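Local coordinates for putative pterin-4-alpha-carbinolamine dehydratase (Brucella melitensis, PDB 3JST), which probably catalyses the dehydration of 4a-hydroxytetrahydrobiopterin to dihydrobiopterin, releasing water, as a member of the pterin-4-alpha-carbinolamine dehydratase family, at residues Leu51-Glu54 against His58-Glu61; Val81-Leu84 against Ala89-Met92; Phe34-Lys37 against Thr41-Gly44; Asp19-Val24 against Glu28-Ser33. All blocks are in the same frame, centred on the assembly; numbering follows the deposited sequence.

Contact 1: Leu51-Glu54 against His58-Glu61; sequences LYAE and HHPE
A53 and E54, near the end of helix 39-56, receive the His-His-Pro motif H58-H59-P60 as the chain turns back toward strand 61-65, a clear case of a helix end holding the segment that follows it. The backbone bond comes first: H58 N donates to A53 O at 2.9 Å, in the carbonyl plane. The A53 methyl faces the returning segment, its CB 3.4 Å from H58 O and 3.6 Å from CD2 of the H59 ring, with P60 CD 4.1 Å from the same A53 CB. Above, the H59 ring carries A53 O over one face, offset toward the rim. Its edge is used by E54, where H59 NE2 donates to E54 OE2 across 2.6 Å. The acceptor lies only 7° out of the ring plane and offers its anti lone pair. E54 CG stands beside the backbone N and the chain folds at chi2 (-73°), which curls the carboxylate back to the imidazole. H58 instead gives its NE2 to D85 of helix 83-96. A glutamate followed four residues later by His-His-Pro is the signature of this dehydratase family, whose relatives have these histidines at the pterin site, as is probable here.

Contact 2: Val81-Leu84 against Ala89-Met92; sequences VTEL and ARKM
E83 and R90 stand two turns apart on helix 83-96, E83 in the first turn just after the N-cap residue T82, and they illustrate how an acidic side chain and a basic one can be paired along a single helix surface. Both chains leave the backbone with CG opposite the main-chain N, and each bends once on its way: E83 at chi2, R90 at chi3 (-53°). These bends bring the two flat ends together with their planes turned 34° from one another, so they are neither coplanar nor stacked. The carboxylate meets the edge of the guanidinium, near its plane, with E83 OE2 3.8 Å from R90 NH1, a long salt bridge that probably contributes chiefly through charge. A water completes the link on the neighbouring atoms: it donates to E83 OE1 and accepts from R90 NH2, and it too lies at the guanidinium edge. The two groups are thus joined by one long direct approach and one water-mediated bridge. An acidic residue in the first turn would also be expected to interact favourably with the helix dipole. At the N-cap, T82 OG1 bonds to T75 OG1 and T82 N to D85 OD2; the same OG1 takes the capping bond from L84 N to T82 OG1, 3.3 Å long, with an angle of 137° at the hydrogen.

Contact 3: Phe34-Lys37 against Thr41-Gly44; sequences FKFK and TAFG
T41 meets F36 and K37 where strand 30-35 gives way, through a short turn, to helix 39-56, so the contact shows how a tight beta-to-alpha connection is sealed by its own residues. In T41 the two branches do different work. The methyl CG2, set opposite the backbone N, approaches F36 CD1 at 3.9 Å from an oblique direction. The hydroxyl turns to the other residue: its OG1 lies 3.7 Å from K37 CG, with the lysine chain passing at roughly a right angle, while the hydrogen bond of that OG1 is made with D38 OD1 in the intervening turn. A42 comes next and brings the ring's tightest approaches, with F36 CD2 3.5 Å from A42 CA and 3.6 Å from A42 CB. The phenyl ring reaches this helix flank because CG of F36 sits beside its backbone N (chi1 -58°). Beyond the two segments, F45 meets the F36 ring with planes about 40° apart, and V69 of strand 68-73 touches both F36 and A42. No hydrogen bond spans the two segments, which implies that the chain leaving the strand rests on the helix mainly through nonpolar contact of the F36 ring, with the T41 hydroxyl bonded within the turn.

Contact 4: Asp19-Val24 against Glu28-Ser33; sequences DGWQKV and EAITRS
W21 and R32 make the central contact, the arginine's aliphatic start lying over the indole: R32 CB is 3.7 Å from the centroid of the W21 five-membered ring, a CH-pi contact 16° off the normal. The arginine runs on extended, its guanidinium turned 77° to the indole plane, past D19 O, which sits over one of its faces. The I30 carbonyl lies at the indole's edge, while I30 CG1 approaches W21 CE3 at 3.8 Å from well out of the ring plane, on the side away from R32 CB. Further along, V24 CG2 packs 3.7 Å from T31 CB, the two side chains crossing at about a right angle. The backbone that carries them is a beta hairpin of strands 22-23 and 30-35, the latter pairing in turn with strand 68-73 of the antiparallel sheet. Q22 and T31 form its hydrogen-bonded pair, Q22 N to T31 O at 2.9 Å and T31 N to Q22 O at 2.8 Å. V24 N adds a nearly straight bond to A29 O, 176° at the hydrogen, and a water links G20 O to S33 N. Positioning comes from outside: N93 OD1 of helix 83-96 accepts from both W21 NE1 and R32 NH2, while N93 ND2 donates to D19 O.

In the fold
Read from the N terminus, the contacts come in series, and none nests in or crosses another. Contact 4 closes the first hairpin, after helix 8-16; contact 3 closes the turn from the same strand, 30-35, into helix 39-56; contact 1 closes the turn out of that helix toward strand 61-65; and contact 2 lies at the start of helix 83-96. Contacts 3 and 1 thus mark the two ends of one helix, their centres about 17 Å apart. The last helix gathers the others: M92 packs on P60, F34 and W21, and A89 also on W21, so helix 83-96 ties the exit from helix 39-56, strand 30-35 and the first hairpin together.

Contact 1: Leu51-Glu54 against His58-Glu61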
loop_
_atom_site.group_PDB
_atom_site.type_symbol
_atom_site.label_atom_id
_atom_site.label_comp_id
_atom_site.label_asym_id
_atom_site.label_seq_id
_atom_site.Cartn_x
_atom_site.Cartn_y
_atom_site.Cartn_z
ATOM N N LEU A 51 10.110 -3.821 -6.860
ATOM C CA LEU A 51 10.000 -4.038 -8.303
ATOM C C LEU A 51 8.761 -3.359 -8.857
ATOM O O LEU A 51 8.829 -2.647 -9.854
ATOM C CB LEU A 51 9.912 -5.528 -8.631
ATOM C CG LEU A 51 11.094 -6.444 -8.323
ATOM C CD1 LEU A 51 10.732 -7.864 -8.732
ATOM C CD2 LEU A 51 12.349 -5.975 -9.038
ATOM N N TYR A 52 7.627 -3.600 -8.205
ATOM C CA TYR A 52 6.349 -3.055 -8.648
ATOM C C TYR A 52 6.296 -1.534 -8.476
ATOM O O TYR A 52 5.675 -0.840 -9.278
ATOM C CB TYR A 52 5.190 -3.734 -7.903
ATOM C CG TYR A 52 3.837 -3.518 -8.544
ATOM C CD1 TYR A 52 3.570 -3.978 -9.830
ATOM C CD2 TYR A 52 2.822 -2.866 -7.863
ATOM C CE1 TYR A 52 2.322 -3.781 -10.422
ATOM C CE2 TYR A 52 1.581 -2.664 -8.441
ATOM C CZ TYR A 52 1.335 -3.121 -9.718
ATOM O OH TYR A 52 0.092 -2.917 -10.283
ATOM N N ALA A 53 6.950 -1.014 -7.441
ATOM C CA ALA A 53 7.027 0.435 -7.251
ATOM C C ALA A 53 7.689 1.088 -8.464
ATOM O O ALA A 53 7.239 2.125 -8.947
ATOM C CB ALA A 53 7.798 0.781 -5.968
ATOM N N GLU A 54 8.752 0.467 -8.962
ATOM C CA GLU A 54 9.451 0.975 -10.139
ATOM C C GLU A 54 8.700 0.707 -11.447
ATOM O O GLU A 54 8.807 1.496 -12.392
ATOM C CB GLU A 54 10.878 0.426 -10.192
ATOM C CG GLU A 54 11.798 1.134 -9.223
ATOM C CD GLU A 54 12.148 2.539 -9.685
ATOM O OE1 GLU A 54 12.913 2.672 -10.663
ATOM O OE2 GLU A 54 11.660 3.507 -9.067
ATOM N N HIS A 58 5.705 4.526 -8.568
ATOM C CA HIS A 58 4.817 4.888 -7.472
ATOM C C HIS A 58 5.339 4.214 -6.207
ATOM O O HIS A 58 5.256 2.996 -6.059
ATOM C CB HIS A 58 3.382 4.444 -7.781
ATOM C CG HIS A 58 2.384 4.886 -6.759
ATOM N ND1 HIS A 58 2.044 6.210 -6.579
ATOM C CD2 HIS A 58 1.656 4.184 -5.859
ATOM C CE1 HIS A 58 1.153 6.304 -5.609
ATOM N NE2 HIS A 58 0.898 5.090 -5.156
ATOM N N HIS A 59 5.881 5.014 -5.299
ATOM C CA HIS A 59 6.683 4.484 -4.208
ATOM C C HIS A 59 5.992 4.612 -2.859
ATOM O O HIS A 59 5.396 5.648 -2.556
ATOM C CB HIS A 59 8.040 5.171 -4.212
ATOM C CG HIS A 59 8.774 4.990 -5.501
ATOM N ND1 HIS A 59 8.702 5.901 -6.532
ATOM C CD2 HIS A 59 9.548 3.973 -5.949
ATOM C CE1 HIS A 59 9.428 5.469 -7.548
ATOM N NE2 HIS A 59 9.947 4.297 -7.224
ATOM N N PRO A 60 6.060 3.543 -2.044
ATOM C CA PRO A 60 5.392 3.557 -0.750
ATOM C C PRO A 60 6.153 4.351 0.298
ATOM O O PRO A 60 7.343 4.632 0.124
ATOM C CB PRO A 60 5.370 2.073 -0.364
ATOM C CG PRO A 60 6.613 1.519 -0.995
ATOM C CD PRO A 60 6.741 2.257 -2.300
ATOM N N GLU A 61 5.454 4.720 1.368
ATOM C CA GLU A 61 6.095 5.088 2.620
ATOM C C GLU A 61 6.036 3.835 3.485
ATOM O O GLU A 61 4.944 3.339 3.787
ATOM C CB GLU A 61 5.378 6.253 3.302
ATOM C CG GLU A 61 5.551 7.585 2.575
ATOM C CD GLU A 61 4.866 8.750 3.277
ATOM O OE1 GLU A 61 4.255 8.549 4.350
ATOM O OE2 GLU A 61 4.935 9.880 2.746
#

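Contact 2: Val81-Leu84 against Ala89-Met92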
loop_
_atom_site.group_PDB
_atom_site.type_symbol
_atom_site.label_atom_id
_atom_site.label_comp_id
_atom_site.label_asym_id
_atom_site.label_seq_id
_atom_site.Cartn_x
_atom_site.Cartn_y
_atom_site.Cartn_z
ATOM N N VAL A 81 -5.468 9.666 -2.204
ATOM C CA VAL A 81 -5.483 8.263 -2.589
ATOM C C VAL A 81 -6.041 8.135 -4.003
ATOM O O VAL A 81 -7.102 8.685 -4.309
ATOM C CB VAL A 81 -6.335 7.428 -1.614
ATOM C CG1 VAL A 81 -6.332 5.956 -2.022
ATOM C CG2 VAL A 81 -5.821 7.596 -0.178
ATOM N N THR A 82 -5.314 7.417 -4.855
ATOM C CA THR A 82 -5.708 7.190 -6.245
ATOM C C THR A 82 -5.615 5.695 -6.562
ATOM O O THR A 82 -5.214 4.888 -5.715
ATOM C CB THR A 82 -4.792 7.959 -7.232
ATOM O OG1 THR A 82 -3.508 7.317 -7.309
ATOM C CG2 THR A 82 -4.621 9.419 -6.811
ATOM N N GLU A 83 -5.967 5.340 -7.794
ATOM C CA GLU A 83 -5.895 3.962 -8.274
ATOM C C GLU A 83 -4.486 3.362 -8.158
ATOM O O GLU A 83 -4.350 2.160 -7.966
ATOM C CB GLU A 83 -6.408 3.886 -9.723
ATOM C CG GLU A 83 -6.357 2.500 -10.390
ATOM C CD GLU A 83 -7.183 1.428 -9.676
ATOM O OE1 GLU A 83 -8.026 1.762 -8.816
ATOM O OE2 GLU A 83 -6.993 0.236 -9.993
ATOM N N LEU A 84 -3.449 4.191 -8.258
ATOM C CA LEU A 84 -2.068 3.726 -8.061
ATOM C C LEU A 84 -1.851 3.109 -6.669
ATOM O O LEU A 84 -1.163 2.095 -6.523
ATOM C CB LEU A 84 -1.088 4.883 -8.260
ATOM C CG LEU A 84 -0.967 5.471 -9.663
ATOM C CD1 LEU A 84 -0.092 6.726 -9.649
ATOM C CD2 LEU A 84 -0.424 4.437 -10.632
ATOM N N ALA A 89 -1.501 -1.642 -3.127
ATOM C CA ALA A 89 -2.053 -2.408 -2.008
ATOM C C ALA A 89 -2.484 -3.805 -2.462
ATOM O O ALA A 89 -2.215 -4.797 -1.786
ATOM C CB ALA A 89 -3.225 -1.666 -1.376
ATOM N N ARG A 90 -3.146 -3.864 -3.615
ATOM C CA ARG A 90 -3.558 -5.126 -4.219
ATOM C C ARG A 90 -2.361 -6.042 -4.472
ATOM O O ARG A 90 -2.402 -7.216 -4.111
ATOM C CB ARG A 90 -4.311 -4.861 -5.531
ATOM C CG ARG A 90 -4.746 -6.111 -6.290
ATOM C CD ARG A 90 -5.459 -5.778 -7.605
ATOM N NE ARG A 90 -6.564 -4.843 -7.413
ATOM C CZ ARG A 90 -6.746 -3.699 -8.080
ATOM N NH1 ARG A 90 -5.902 -3.297 -9.029
ATOM N NH2 ARG A 90 -7.804 -2.947 -7.798
ATOM N N LYS A 91 -1.305 -5.499 -5.084
ATOM C CA LYS A 91 -0.104 -6.279 -5.408
ATOM C C LYS A 91 0.605 -6.757 -4.147
ATOM O O LYS A 91 1.034 -7.910 -4.072
ATOM C CB LYS A 91 0.876 -5.463 -6.257
ATOM C CG LYS A 91 2.087 -6.256 -6.760
ATOM C CD LYS A 91 1.695 -7.295 -7.820
ATOM C CE LYS A 91 2.926 -7.840 -8.526
ATOM N NZ LYS A 91 2.597 -8.808 -9.602
ATOM N N MET A 92 0.731 -5.860 -3.169
ATOM C CA MET A 92 1.321 -6.204 -1.875
ATOM C C MET A 92 0.564 -7.343 -1.202
ATOM O O MET A 92 1.178 -8.263 -0.660
ATOM C CB MET A 92 1.357 -4.986 -0.956
ATOM C CG MET A 92 2.484 -4.029 -1.283
ATOM S SD MET A 92 2.516 -2.578 -0.222
ATOM C CE MET A 92 4.100 -1.886 -0.699
HETATM O O HOH W 1 -9.318 -0.743 -8.211
#

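Contact 3: Phe34-Lys37 against Thr41-Gly44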
loop_
_atom_site.group_PDB
_atom_site.type_symbol
_atom_site.label_atom_id
_atom_site.label_comp_id
_atom_site.label_asym_id
_atom_site.label_seq_id
_atom_site.Cartn_x
_atom_site.Cartn_y
_atom_site.Cartn_z
ATOM N N PHE A 34 2.050 -5.420 7.912
ATOM C CA PHE A 34 2.310 -6.813 7.593
ATOM C C PHE A 34 3.194 -7.401 8.684
ATOM O O PHE A 34 4.097 -6.729 9.192
ATOM C CB PHE A 34 3.009 -6.938 6.237
ATOM C CG PHE A 34 2.175 -6.472 5.070
ATOM C CD1 PHE A 34 1.423 -7.380 4.330
ATOM C CD2 PHE A 34 2.149 -5.128 4.705
ATOM C CE1 PHE A 34 0.658 -6.956 3.246
ATOM C CE2 PHE A 34 1.391 -4.694 3.629
ATOM C CZ PHE A 34 0.643 -5.610 2.895
ATOM N N LYS A 35 2.919 -8.652 9.036
ATOM C CA LYS A 35 3.712 -9.397 9.997
ATOM C C LYS A 35 4.115 -10.711 9.345
ATOM O O LYS A 35 3.263 -11.534 9.019
ATOM C CB LYS A 35 2.894 -9.659 11.260
ATOM C CG LYS A 35 3.664 -10.314 12.400
ATOM C CD LYS A 35 4.531 -9.308 13.149
ATOM C CE LYS A 35 5.052 -9.883 14.463
ATOM N NZ LYS A 35 3.944 -10.203 15.408
ATOM N N PHE A 36 5.413 -10.897 9.146
ATOM C CA PHE A 36 5.942 -12.111 8.540
ATOM C C PHE A 36 6.599 -12.978 9.605
ATOM O O PHE A 36 6.699 -12.575 10.762
ATOM C CB PHE A 36 6.923 -11.741 7.434
ATOM C CG PHE A 36 6.311 -10.888 6.365
ATOM C CD1 PHE A 36 5.537 -11.463 5.366
ATOM C CD2 PHE A 36 6.469 -9.509 6.379
ATOM C CE1 PHE A 36 4.958 -10.681 4.379
ATOM C CE2 PHE A 36 5.893 -8.720 5.395
ATOM C CZ PHE A 36 5.135 -9.309 4.392
ATOM N N LYS A 37 7.026 -14.178 9.235
ATOM C CA LYS A 37 7.610 -15.083 10.218
ATOM C C LYS A 37 9.035 -14.687 10.606
ATOM O O LYS A 37 9.481 -14.997 11.710
ATOM C CB LYS A 37 7.546 -16.544 9.747
ATOM C CG LYS A 37 8.408 -16.904 8.541
ATOM C CD LYS A 37 8.497 -18.429 8.398
ATOM C CE LYS A 37 8.779 -18.861 6.966
ATOM N NZ LYS A 37 7.662 -18.483 6.048
ATOM N N THR A 41 11.732 -13.268 5.091
ATOM C CA THR A 41 10.439 -13.250 4.413
ATOM C C THR A 41 9.950 -11.815 4.201
ATOM O O THR A 41 9.461 -11.480 3.122
ATOM C CB THR A 41 9.384 -14.067 5.198
ATOM O OG1 THR A 41 9.906 -15.375 5.464
ATOM C CG2 THR A 41 8.085 -14.208 4.405
ATOM N N ALA A 42 10.096 -10.976 5.228
ATOM C CA ALA A 42 9.764 -9.554 5.123
ATOM C C ALA A 42 10.579 -8.863 4.032
ATOM O O ALA A 42 10.051 -8.041 3.283
ATOM C CB ALA A 42 9.986 -8.852 6.461
ATOM N N PHE A 43 11.867 -9.188 3.952
ATOM C CA PHE A 43 12.738 -8.586 2.947
ATOM C C PHE A 43 12.373 -9.041 1.532
ATOM O O PHE A 43 12.403 -8.243 0.594
ATOM C CB PHE A 43 14.210 -8.889 3.228
ATOM C CG PHE A 43 15.142 -8.283 2.215
ATOM C CD1 PHE A 43 15.219 -6.910 2.071
ATOM C CD2 PHE A 43 15.926 -9.089 1.395
ATOM C CE1 PHE A 43 16.063 -6.338 1.127
ATOM C CE2 PHE A 43 16.774 -8.526 0.457
ATOM C CZ PHE A 43 16.839 -7.143 0.325
ATOM N N GLY A 44 12.027 -10.318 1.384
ATOM C CA GLY A 44 11.520 -10.834 0.112
ATOM C C GLY A 44 10.287 -10.080 -0.361
ATOM O O GLY A 44 10.168 -9.745 -1.542
#

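Contact 4: Asp19-Val24 against Glu28-Ser33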
loop_
_atom_site.group_PDB
_atom_site.type_symbol
_atom_site.label_atom_id
_atom_site.label_comp_id
_atom_site.label_asym_id
_atom_site.label_seq_id
_atom_site.Cartn_x
_atom_site.Cartn_y
_atom_site.Cartn_z
ATOM N N ASP A 19 -7.883 -6.634 1.920
ATOM C CA ASP A 19 -7.815 -7.205 3.268
ATOM C C ASP A 19 -6.652 -6.611 4.069
ATOM O O ASP A 19 -5.531 -6.524 3.576
ATOM C CB ASP A 19 -7.679 -8.735 3.201
ATOM C CG ASP A 19 -7.670 -9.387 4.581
ATOM O OD1 ASP A 19 -8.562 -9.085 5.399
ATOM O OD2 ASP A 19 -6.761 -10.201 4.846
ATOM N N GLY A 20 -6.943 -6.189 5.298
ATOM C CA GLY A 20 -5.937 -5.640 6.208
ATOM C C GLY A 20 -5.638 -4.158 6.040
ATOM O O GLY A 20 -4.929 -3.580 6.866
ATOM N N TRP A 21 -6.163 -3.536 4.979
ATOM C CA TRP A 21 -5.910 -2.115 4.719
ATOM C C TRP A 21 -6.986 -1.221 5.343
ATOM O O TRP A 21 -8.179 -1.565 5.352
ATOM C CB TRP A 21 -5.801 -1.842 3.214
ATOM C CG TRP A 21 -4.561 -2.423 2.602
ATOM C CD1 TRP A 21 -4.386 -3.703 2.161
ATOM C CD2 TRP A 21 -3.313 -1.747 2.379
ATOM N NE1 TRP A 21 -3.110 -3.865 1.669
ATOM C CE2 TRP A 21 -2.432 -2.680 1.788
ATOM C CE3 TRP A 21 -2.858 -0.444 2.616
ATOM C CZ2 TRP A 21 -1.123 -2.354 1.439
ATOM C CZ3 TRP A 21 -1.559 -0.117 2.261
ATOM C CH2 TRP A 21 -0.702 -1.074 1.682
ATOM N N GLN A 22 -6.550 -0.075 5.864
ATOM C CA GLN A 22 -7.449 0.902 6.481
ATOM C C GLN A 22 -7.040 2.310 6.076
ATOM O O GLN A 22 -5.897 2.546 5.694
ATOM C CB GLN A 22 -7.403 0.785 8.012
ATOM C CG GLN A 22 -7.642 -0.624 8.558
ATOM C CD GLN A 22 -7.371 -0.732 10.057
ATOM O OE1 GLN A 22 -7.185 0.279 10.747
ATOM N NE2 GLN A 22 -7.338 -1.963 10.566
ATOM N N LYS A 23 -7.978 3.247 6.168
ATOM C CA LYS A 23 -7.659 4.655 5.978
ATOM C C LYS A 23 -6.812 5.119 7.155
ATOM O O LYS A 23 -7.083 4.760 8.294
ATOM C CB LYS A 23 -8.930 5.505 5.902
ATOM C CG LYS A 23 -8.650 6.986 5.665
ATOM C CD LYS A 23 -9.924 7.820 5.639
ATOM C CE LYS A 23 -9.604 9.302 5.493
ATOM N NZ LYS A 23 -8.718 9.784 6.599
ATOM N N VAL A 24 -5.790 5.919 6.877
ATOM C CA VAL A 24 -4.978 6.494 7.944
ATOM C C VAL A 24 -5.795 7.570 8.647
ATOM O O VAL A 24 -6.395 8.429 8.005
ATOM C CB VAL A 24 -3.657 7.078 7.421
ATOM C CG1 VAL A 24 -2.907 7.818 8.548
ATOM C CG2 VAL A 24 -2.797 5.973 6.838
ATOM N N GLU A 28 -5.214 11.504 4.155
ATOM C CA GLU A 28 -5.650 10.972 2.864
ATOM C C GLU A 28 -4.627 9.939 2.395
ATOM O O GLU A 28 -3.806 10.197 1.511
ATOM C CB GLU A 28 -5.815 12.095 1.837
ATOM C CG GLU A 28 -6.813 13.167 2.244
ATOM C CD GLU A 28 -8.210 12.623 2.473
ATOM O OE1 GLU A 28 -8.665 11.775 1.673
ATOM O OE2 GLU A 28 -8.855 13.048 3.454
ATOM N N ALA A 29 -4.687 8.771 3.023
ATOM C CA ALA A 29 -3.741 7.697 2.774
ATOM C C ALA A 29 -4.309 6.391 3.325
ATOM O O ALA A 29 -5.206 6.403 4.179
ATOM C CB ALA A 29 -2.386 8.020 3.427
ATOM N N ILE A 30 -3.797 5.268 2.832
ATOM C CA ILE A 30 -4.203 3.956 3.341
ATOM C C ILE A 30 -2.994 3.203 3.874
ATOM O O ILE A 30 -1.858 3.459 3.459
ATOM C CB ILE A 30 -4.949 3.116 2.273
ATOM C CG1 ILE A 30 -4.055 2.833 1.056
ATOM C CG2 ILE A 30 -6.232 3.833 1.850
ATOM C CD1 ILE A 30 -4.699 1.911 0.011
ATOM N N THR A 31 -3.236 2.279 4.798
ATOM C CA THR A 31 -2.150 1.617 5.494
ATOM C C THR A 31 -2.474 0.171 5.870
ATOM O O THR A 31 -3.626 -0.179 6.131
ATOM C CB THR A 31 -1.730 2.422 6.760
ATOM O OG1 THR A 31 -0.497 1.902 7.281
ATOM C CG2 THR A 31 -2.817 2.377 7.840
ATOM N N ARG A 32 -1.439 -0.666 5.847
ATOM C CA ARG A 32 -1.493 -2.001 6.417
ATOM C C ARG A 32 -0.166 -2.313 7.110
ATOM O O ARG A 32 0.907 -1.914 6.637
ATOM C CB ARG A 32 -1.772 -3.059 5.345
ATOM C CG ARG A 32 -1.796 -4.483 5.911
ATOM C CD ARG A 32 -2.291 -5.527 4.925
ATOM N NE ARG A 32 -2.294 -6.849 5.553
ATOM C CZ ARG A 32 -2.417 -8.012 4.916
ATOM N NH1 ARG A 32 -2.401 -9.144 5.615
ATOM N NH2 ARG A 32 -2.559 -8.063 3.593
ATOM N N SER A 33 -0.256 -3.017 8.230
ATOM C CA SER A 33 0.901 -3.552 8.923
ATOM C C SER A 33 0.988 -5.037 8.614
ATOM O O SER A 33 0.093 -5.809 8.977
ATOM C CB SER A 33 0.773 -3.336 10.431
ATOM O OG SER A 33 0.795 -1.955 10.739
HETATM O O HOH W 2 -2.838 -3.381 9.378
#